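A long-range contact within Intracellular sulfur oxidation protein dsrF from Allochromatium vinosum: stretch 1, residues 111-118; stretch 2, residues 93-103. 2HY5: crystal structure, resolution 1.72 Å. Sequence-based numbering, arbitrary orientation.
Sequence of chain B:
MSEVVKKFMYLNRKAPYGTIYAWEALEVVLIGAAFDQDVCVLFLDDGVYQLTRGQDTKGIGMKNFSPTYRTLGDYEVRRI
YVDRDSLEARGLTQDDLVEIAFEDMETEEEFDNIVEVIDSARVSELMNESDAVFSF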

ATOM      1  N   PHE B 111      -8.105 -16.568 -33.486  1.00 14.41           N
ATOM      2  CA  PHE B 111      -6.816 -15.896 -33.358  1.00 14.31           C
ATOM      3  C   PHE B 111      -5.939 -16.504 -32.269  1.00 13.85           C
ATOM      4  O   PHE B 111      -6.394 -16.741 -31.149  1.00 13.78           O
ATOM      5  CB  PHE B 111      -7.029 -14.413 -33.065  1.00 18.96           C
ATOM      6  CG  PHE B 111      -7.653 -13.658 -34.201  1.00 21.81           C
ATOM      7  CD1 PHE B 111      -6.962 -13.475 -35.395  1.00 23.07           C
ATOM      8  CD2 PHE B 111      -8.934 -13.130 -34.082  1.00 23.85           C
ATOM      9  CE1 PHE B 111      -7.537 -12.777 -36.451  1.00 22.05           C
ATOM     10  CE2 PHE B 111      -9.519 -12.428 -35.135  1.00 23.89           C
ATOM     11  CZ  PHE B 111      -8.818 -12.251 -36.320  1.00 22.58           C
ATOM     12  N   ASP B 112      -4.676 -16.742 -32.610  1.00 12.76           N
ATOM     13  CA  ASP B 112      -3.701 -17.314 -31.685  1.00 15.01           C
ATOM     14  C   ASP B 112      -3.367 -16.327 -30.567  1.00 12.61           C
ATOM     15  O   ASP B 112      -3.032 -16.727 -29.450  1.00 10.29           O
ATOM     16  CB  ASP B 112      -2.422 -17.675 -32.447  1.00 36.01           C
ATOM     17  CG  ASP B 112      -2.656 -18.726 -33.514  1.00 41.76           C
ATOM     18  OD1 ASP B 112      -3.788 -18.809 -34.038  1.00 46.56           O
ATOM     19  OD2 ASP B 112      -1.700 -19.456 -33.844  1.00 44.45           O
ATOM     20  N   ASN B 113      -3.444 -15.037 -30.871  1.00 13.02           N
ATOM     21  CA  ASN B 113      -3.134 -14.023 -29.873  1.00 12.32           C
ATOM     22  C   ASN B 113      -3.816 -12.703 -30.188  1.00 12.44           C
ATOM     23  O   ASN B 113      -3.706 -12.181 -31.297  1.00 15.43           O
ATOM     24  CB  ASN B 113      -1.615 -13.819 -29.787  1.00 12.51           C
ATOM     25  CG  ASN B 113      -1.215 -12.841 -28.692  1.00 13.55           C
ATOM     26  OD1 ASN B 113      -1.935 -12.663 -27.709  1.00 11.32           O
ATOM     27  ND2 ASN B 113      -0.051 -12.218 -28.849  1.00 13.41           N
ATOM     28  N   ILE B 114      -4.529 -12.167 -29.208  1.00 10.49           N
ATOM     29  CA  ILE B 114      -5.204 -10.897 -29.393  1.00 11.56           C
ATOM     30  C   ILE B 114      -4.558  -9.773 -28.589  1.00 10.78           C
ATOM     31  O   ILE B 114      -5.016  -8.632 -28.628  1.00 12.21           O
ATOM     32  CB  ILE B 114      -6.714 -11.003 -29.050  1.00 14.11           C
ATOM     33  CG1 ILE B 114      -6.924 -11.742 -27.729  1.00 17.33           C
ATOM     34  CG2 ILE B 114      -7.435 -11.741 -30.163  1.00 15.85           C
ATOM     35  CD1 ILE B 114      -6.401 -11.028 -26.514  1.00 18.85           C
ATOM     36  N   VAL B 115      -3.494 -10.091 -27.857  1.00 10.69           N
ATOM     37  CA  VAL B 115      -2.802  -9.070 -27.079  1.00  9.43           C
ATOM     38  C   VAL B 115      -2.184  -8.081 -28.061  1.00 11.18           C
ATOM     39  O   VAL B 115      -1.374  -8.457 -28.921  1.00  9.76           O
ATOM     40  CB  VAL B 115      -1.686  -9.675 -26.202  1.00 13.06           C
ATOM     41  CG1 VAL B 115      -0.918  -8.564 -25.498  1.00 13.43           C
ATOM     42  CG2 VAL B 115      -2.288 -10.617 -25.173  1.00 11.64           C
ATOM     43  N   GLU B 116      -2.574  -6.818 -27.936  1.00  8.72           N
ATOM     44  CA  GLU B 116      -2.069  -5.783 -28.826  1.00 10.76           C
ATOM     45  C   GLU B 116      -1.263  -4.702 -28.125  1.00  9.24           C
ATOM     46  O   GLU B 116      -1.722  -4.099 -27.157  1.00  8.02           O
ATOM     47  CB  GLU B 116      -3.233  -5.136 -29.575  1.00 12.96           C
ATOM     48  CG  GLU B 116      -2.817  -3.967 -30.444  1.00 19.04           C
ATOM     49  CD  GLU B 116      -3.959  -3.421 -31.278  1.00 23.17           C
ATOM     50  OE1 GLU B 116      -4.963  -2.957 -30.696  1.00 24.31           O
ATOM     51  OE2 GLU B 116      -3.851  -3.462 -32.520  1.00 24.27           O
ATOM     52  N   VAL B 117      -0.058  -4.458 -28.628  1.00  9.26           N
ATOM     53  CA  VAL B 117       0.810  -3.424 -28.083  1.00 10.20           C
ATOM     54  C   VAL B 117       0.447  -2.111 -28.777  1.00 11.08           C
ATOM     55  O   VAL B 117       0.425  -2.035 -30.010  1.00 10.66           O
ATOM     56  CB  VAL B 117       2.293  -3.769 -28.335  1.00 12.97           C
ATOM     57  CG1 VAL B 117       3.184  -2.635 -27.862  1.00 15.93           C
ATOM     58  CG2 VAL B 117       2.643  -5.059 -27.614  1.00 14.21           C
ATOM     59  N   ILE B 118       0.155  -1.085 -27.981  1.00  7.94           N
ATOM     60  CA  ILE B 118      -0.235   0.213 -28.519  1.00  8.13           C
ATOM     61  C   ILE B 118       0.558   1.392 -27.980  1.00  8.03           C
ATOM     62  O   ILE B 118       1.154   1.322 -26.904  1.00  8.19           O
ATOM     63  CB  ILE B 118      -1.725   0.491 -28.257  1.00  9.06           C
ATOM     64  CG1 ILE B 118      -2.015   0.411 -26.753  1.00  9.60           C
ATOM     65  CG2 ILE B 118      -2.571  -0.496 -29.045  1.00  8.92           C
ATOM     66  CD1 ILE B 118      -3.428   0.873 -26.368  1.00  9.18           C
TER
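Stretch 2 93-103: TQDDLVEIAFE

Stretch 2 runs antiparallel to stretch 1, forming a single antiparallel beta bridge at one end. There Phe-102, at the start of a short strand, faces Phe-111: Phe-111 N donates to Phe-102 O (2.8 Å) and Phe-102 N to Phe-111 O (2.9 Å), with the CA atoms 5.2 Å apart and both CB atoms on the same face of the sheet. Ala-101 comes next, opposite Asp-112; its CA lies 3.2 Å from Phe-111 O and 3.5 Å from Asp-112 O, and its small side chain adds little bulk beside these carbonyls.

Beyond this pair the backbone of stretch 2 stays extended from Ala-101 back to Leu-97, but a side chain takes over part of the pairing. Asn-113, in the t rotamer, brings its amide across to stretch 2, where OD1 accepts from Ile-100 N (2.8 Å, nearly linear). The same OD1 accepts from Val-115 N (3.0 Å), so one oxygen braces its own loop while holding the other stretch. Ile-100 O in turn receives Ile-114 N at 2.8 Å.

Around these polar links the branched aliphatic side chains interlock. Ile-100 reaches Ile-114 through CG2, 3.7 Å from Ile-114 CD1, and Val-115 through CD1, 3.7 Å from Val-115 CG2. Ile-114 extends the packing with CG2, 3.6 Å from Phe-102 CB. Beta-branched residues suit this seam because they present methyl groups close to the backbone.

At the far end stretch 2 turns through a 3-10 segment, residues 94-96, and Gln-94 spans the wider gap with its long side chain. Its NE2 donates to Val-115 O (2.9 Å), while OE1 lies 3.7 Å from Val-117 CG2. A water fills the remaining hollow, accepting from Gln-94 NE2 (3.1 Å) and Asn-113 ND2 (2.8 Å) and donating to Val-98 O (2.9 Å).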

ATOM      1  N   THR B  93       9.713  -6.856 -24.642  1.00 15.34           N
ATOM      2  CA  THR B  93       9.165  -6.797 -25.988  1.00 15.80           C
ATOM      3  C   THR B  93       7.941  -7.696 -25.942  1.00 15.52           C
ATOM      4  O   THR B  93       7.733  -8.405 -24.952  1.00 14.38           O
ATOM      5  CB  THR B  93      10.159  -7.333 -27.038  1.00 21.11           C
ATOM      6  OG1 THR B  93      10.302  -8.751 -26.892  1.00 21.88           O
ATOM      7  CG2 THR B  93      11.516  -6.675 -26.861  1.00 21.26           C
ATOM      8  N   GLN B  94       7.127  -7.682 -26.988  1.00 13.66           N
ATOM      9  CA  GLN B  94       5.940  -8.526 -26.968  1.00 15.19           C
ATOM     10  C   GLN B  94       6.320  -9.999 -26.834  1.00 15.86           C
ATOM     11  O   GLN B  94       5.513 -10.818 -26.393  1.00 14.78           O
ATOM     12  CB  GLN B  94       5.086  -8.298 -28.219  1.00 15.56           C
ATOM     13  CG  GLN B  94       3.869  -9.221 -28.292  1.00 16.86           C
ATOM     14  CD  GLN B  94       2.649  -8.566 -28.919  1.00 16.02           C
ATOM     15  OE1 GLN B  94       2.747  -7.891 -29.943  1.00 16.83           O
ATOM     16  NE2 GLN B  94       1.490  -8.777 -28.311  1.00 14.78           N
ATOM     17  N   ASP B  95       7.557 -10.331 -27.197  1.00 17.30           N
ATOM     18  CA  ASP B  95       8.030 -11.709 -27.098  1.00 17.84           C
ATOM     19  C   ASP B  95       8.141 -12.184 -25.650  1.00 16.49           C
ATOM     20  O   ASP B  95       8.233 -13.384 -25.390  1.00 17.36           O
ATOM     21  CB  ASP B  95       9.388 -11.858 -27.792  1.00 38.12           C
ATOM     22  CG  ASP B  95       9.265 -11.987 -29.300  1.00 42.72           C
ATOM     23  OD1 ASP B  95       8.652 -11.101 -29.932  1.00 46.89           O
ATOM     24  OD2 ASP B  95       9.781 -12.978 -29.856  1.00 46.70           O
ATOM     25  N   ASP B  96       8.130 -11.244 -24.708  1.00 14.18           N
ATOM     26  CA  ASP B  96       8.229 -11.579 -23.290  1.00 13.90           C
ATOM     27  C   ASP B  96       6.865 -11.820 -22.659  1.00 12.74           C
ATOM     28  O   ASP B  96       6.768 -12.243 -21.504  1.00 11.13           O
ATOM     29  CB  ASP B  96       8.919 -10.450 -22.518  1.00 19.33           C
ATOM     30  CG  ASP B  96      10.390 -10.322 -22.854  1.00 22.41           C
ATOM     31  OD1 ASP B  96      10.782  -9.273 -23.407  1.00 22.64           O
ATOM     32  OD2 ASP B  96      11.148 -11.270 -22.557  1.00 23.84           O
ATOM     33  N   LEU B  97       5.811 -11.551 -23.419  1.00 10.86           N
ATOM     34  CA  LEU B  97       4.455 -11.701 -22.909  1.00 10.19           C
ATOM     35  C   LEU B  97       3.766 -12.966 -23.386  1.00 10.40           C
ATOM     36  O   LEU B  97       4.136 -13.548 -24.407  1.00 11.15           O
ATOM     37  CB  LEU B  97       3.622 -10.484 -23.314  1.00 11.57           C
ATOM     38  CG  LEU B  97       4.298  -9.140 -23.034  1.00 10.22           C
ATOM     39  CD1 LEU B  97       3.437  -8.015 -23.572  1.00 11.75           C
ATOM     40  CD2 LEU B  97       4.538  -8.978 -21.537  1.00 10.10           C
ATOM     41  N   VAL B  98       2.756 -13.388 -22.637  1.00  9.37           N
ATOM     42  CA  VAL B  98       2.001 -14.574 -22.992  1.00  9.96           C
ATOM     43  C   VAL B  98       1.064 -14.233 -24.141  1.00 10.84           C
ATOM     44  O   VAL B  98       0.737 -13.063 -24.374  1.00 10.54           O
ATOM     45  CB  VAL B  98       1.140 -15.081 -21.811  1.00 13.46           C
ATOM     46  CG1 VAL B  98       2.028 -15.440 -20.626  1.00 14.46           C
ATOM     47  CG2 VAL B  98       0.114 -14.021 -21.420  1.00 13.18           C
ATOM     48  N   GLU B  99       0.650 -15.259 -24.870  1.00 12.20           N
ATOM     49  CA  GLU B  99      -0.281 -15.069 -25.967  1.00 12.99           C
ATOM     50  C   GLU B  99      -1.652 -15.416 -25.414  1.00 12.96           C
ATOM     51  O   GLU B  99      -1.783 -16.327 -24.598  1.00 12.99           O
ATOM     52  CB  GLU B  99       0.065 -15.996 -27.134  1.00 23.33           C
ATOM     53  CG  GLU B  99       1.403 -15.694 -27.784  1.00 29.10           C
ATOM     54  CD  GLU B  99       1.670 -16.569 -28.991  1.00 35.12           C
ATOM     55  OE1 GLU B  99       1.772 -17.803 -28.821  1.00 38.75           O
ATOM     56  OE2 GLU B  99       1.775 -16.024 -30.110  1.00 38.86           O
ATOM     57  N   ILE B 100      -2.666 -14.677 -25.843  1.00  9.39           N
ATOM     58  CA  ILE B 100      -4.025 -14.922 -25.391  1.00  8.93           C
ATOM     59  C   ILE B 100      -4.889 -15.162 -26.621  1.00  9.68           C
ATOM     60  O   ILE B 100      -5.130 -14.247 -27.416  1.00 10.07           O
ATOM     61  CB  ILE B 100      -4.558 -13.721 -24.584  1.00  9.18           C
ATOM     62  CG1 ILE B 100      -3.693 -13.526 -23.336  1.00  8.56           C
ATOM     63  CG2 ILE B 100      -6.023 -13.940 -24.217  1.00  7.76           C
ATOM     64  CD1 ILE B 100      -4.095 -12.328 -22.479  1.00  8.66           C
ATOM     65  N   ALA B 101      -5.346 -16.403 -26.772  1.00 13.01           N
ATOM     66  CA  ALA B 101      -6.166 -16.794 -27.913  1.00 14.52           C
ATOM     67  C   ALA B 101      -7.609 -16.326 -27.815  1.00 15.34           C
ATOM     68  O   ALA B 101      -8.118 -16.047 -26.730  1.00 15.31           O
ATOM     69  CB  ALA B 101      -6.126 -18.310 -28.078  1.00 15.05           C
ATOM     70  N   PHE B 102      -8.263 -16.244 -28.966  1.00 11.59           N
ATOM     71  CA  PHE B 102      -9.657 -15.828 -29.032  1.00 13.04           C
ATOM     72  C   PHE B 102     -10.344 -16.548 -30.176  1.00 14.36           C
ATOM     73  O   PHE B 102      -9.871 -16.520 -31.312  1.00 13.72           O
ATOM     74  CB  PHE B 102      -9.765 -14.312 -29.241  1.00 17.39           C
ATOM     75  CG  PHE B 102     -11.182 -13.816 -29.408  1.00 17.92           C
ATOM     76  CD1 PHE B 102     -11.808 -13.849 -30.650  1.00 17.68           C
ATOM     77  CD2 PHE B 102     -11.897 -13.332 -28.315  1.00 18.69           C
ATOM     78  CE1 PHE B 102     -13.122 -13.409 -30.806  1.00 17.34           C
ATOM     79  CE2 PHE B 102     -13.211 -12.889 -28.456  1.00 19.41           C
ATOM     80  CZ  PHE B 102     -13.826 -12.928 -29.706  1.00 18.02           C
ATOM     81  N   GLU B 103     -11.455 -17.206 -29.874  1.00 17.27           N
ATOM     82  CA  GLU B 103     -12.202 -17.904 -30.902  1.00 22.07           C
ATOM     83  C   GLU B 103     -13.690 -17.715 -30.669  1.00 24.28           C
ATOM     84  O   GLU B 103     -14.162 -17.726 -29.529  1.00 23.22           O
ATOM     85  CB  GLU B 103     -11.862 -19.398 -30.916  1.00 57.01           C
ATOM     86  CG  GLU B 103     -12.437 -20.196 -29.762  1.00 62.07           C
ATOM     87  CD  GLU B 103     -12.290 -21.691 -29.968  1.00 64.73           C
ATOM     88  OE1 GLU B 103     -12.753 -22.461 -29.099  1.00 66.76           O
ATOM     89  OE2 GLU B 103     -11.714 -22.097 -30.999  1.00 66.69           O
TER
HETATM   90  O   HOH W   1       1.458 -11.393 -26.630  1.00 15.68           O